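Local coordinates for ribonucleoside-diphosphate reductase, alpha chain (Actinobacillus ureae ATCC 25976, PDB 6DQX), which probably reduces ribonucleoside diphosphates to deoxyribonucleotides, as the catalytic alpha subunit of a class Id ribonucleotide reductase, at residues Asn360-Ala363 with Gln368-Gln371. Residues are numbered along the deposited sequence; the frame is centred on the assembly and turned at random.
Sequences NNIA and QAMQ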
loop_
_atom_site.group_PDB
_atom_site.type_symbol
_atom_site.label_atom_id
_atom_site.label_comp_id
_atom_site.label_asym_id
_atom_site.label_seq_id
_atom_site.Cartn_x
_atom_site.Cartn_y
_atom_site.Cartn_z
ATOM N N ASN A 360 26.141 -9.137 42.727
ATOM C CA ASN A 360 27.548 -9.064 43.159
ATOM C C ASN A 360 27.934 -7.790 43.883
ATOM O O ASN A 360 29.121 -7.552 44.123
ATOM C CB ASN A 360 28.444 -9.299 41.938
ATOM C CG ASN A 360 28.412 -10.735 41.500
ATOM O OD1 ASN A 360 29.171 -11.554 42.025
ATOM N ND2 ASN A 360 27.507 -11.075 40.568
ATOM N N ASN A 361 26.942 -7.001 44.276
ATOM C CA ASN A 361 27.138 -5.745 44.956
ATOM C C ASN A 361 28.069 -4.784 44.205
ATOM O O ASN A 361 28.929 -4.130 44.784
ATOM C CB ASN A 361 27.639 -6.003 46.381
ATOM C CG ASN A 361 27.409 -4.819 47.282
ATOM O OD1 ASN A 361 26.348 -4.198 47.229
ATOM N ND2 ASN A 361 28.391 -4.498 48.118
ATOM N N ILE A 362 27.871 -4.697 42.895
ATOM C CA ILE A 362 28.676 -3.837 42.022
ATOM C C ILE A 362 27.769 -2.744 41.510
ATOM O O ILE A 362 26.664 -3.030 41.011
ATOM C CB ILE A 362 29.255 -4.611 40.813
ATOM C CG1 ILE A 362 30.202 -5.724 41.279
ATOM C CG2 ILE A 362 29.944 -3.666 39.843
ATOM C CD1 ILE A 362 30.579 -6.767 40.240
ATOM N N ALA A 363 28.248 -1.504 41.600
ATOM C CA ALA A 363 27.529 -0.362 41.054
ATOM C C ALA A 363 27.608 -0.358 39.525
ATOM O O ALA A 363 28.649 -0.684 38.927
ATOM C CB ALA A 363 28.088 0.925 41.610
ATOM N N GLN A 368 34.755 -1.965 38.278
ATOM C CA GLN A 368 34.466 -3.395 38.401
ATOM C C GLN A 368 33.379 -3.850 37.408
ATOM O O GLN A 368 33.488 -4.942 36.828
ATOM C CB GLN A 368 34.077 -3.793 39.819
ATOM C CG GLN A 368 35.258 -3.817 40.782
ATOM C CD GLN A 368 34.842 -4.030 42.235
ATOM O OE1 GLN A 368 33.643 -4.073 42.568
ATOM N NE2 GLN A 368 35.837 -4.205 43.112
ATOM N N ALA A 369 32.376 -3.012 37.199
ATOM C CA ALA A 369 31.358 -3.286 36.132
ATOM C C ALA A 369 32.009 -3.415 34.759
ATOM O O ALA A 369 31.719 -4.351 34.011
ATOM C CB ALA A 369 30.318 -2.191 36.099
ATOM N N MET A 370 32.929 -2.500 34.446
ATOM C CA MET A 370 33.645 -2.564 33.182
ATOM C C MET A 370 34.451 -3.848 33.049
ATOM O O MET A 370 34.486 -4.442 31.978
ATOM C CB MET A 370 34.534 -1.351 32.982
ATOM C CG MET A 370 33.763 -0.057 32.888
ATOM S SD MET A 370 34.765 1.272 32.251
ATOM C CE MET A 370 34.773 0.901 30.503
ATOM N N GLN A 371 35.084 -4.306 34.141
ATOM C CA GLN A 371 35.770 -5.602 34.096
ATOM C C GLN A 371 34.856 -6.760 33.771
ATOM O O GLN A 371 35.208 -7.638 32.975
ATOM C CB GLN A 371 36.479 -5.904 35.417
ATOM C CG GLN A 371 37.540 -4.882 35.718
ATOM C CD GLN A 371 38.257 -5.214 37.010
ATOM O OE1 GLN A 371 37.612 -5.429 38.049
ATOM N NE2 GLN A 371 39.592 -5.324 36.946
#
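I362 and A369 form the nearest CA pair of this contact, with 6.5 Å from I362 CA to A369 CA. Residues 360-363 form the loop that leaves helix 353-359. Residues 368-371 lie at the start of the long helix 367-395. N360 is the first residue to leave helical geometry. N361 follows with a positive phi of 54° and is the C-prime residue of a Schellman motif. In that motif I362 N bonds back to L357 O. I362 then turns to an extended backbone and directs its side chain toward the second helix.

The contact is van der Waals packing, with one apolar side-chain pair, I362 CG2 against A369 CB. CG2 is the branch of I362 that meets the helix backbone. It lies anti to the backbone N (CG1 has chi1 -62°) and sits 3.7 Å from A369 N and 4.0 Å from A369 CB. The A369 methyl also packs against the backbone of the loop, with A369 CB 3.6 Å from A363 O.

The loop joins two consecutive helices, 353-359 and 367-395, within the barrel domain of the reductase, away from the magnesium-binding site. S366 OG is hydrogen-bonded to both A363 O and A369 N, so one hydroxyl links the loop to the start of the helix. L357 of the preceding helix touches the side chains of both I362 and A369.

The exposed Q368 adds a contact with I362. Its chain is extended beyond CG, and its amide oxygen OE1 comes to 4.0 Å from I362 CG1, a van der Waals approach. Q368 CB lies 4.1 Å from I362 CG2.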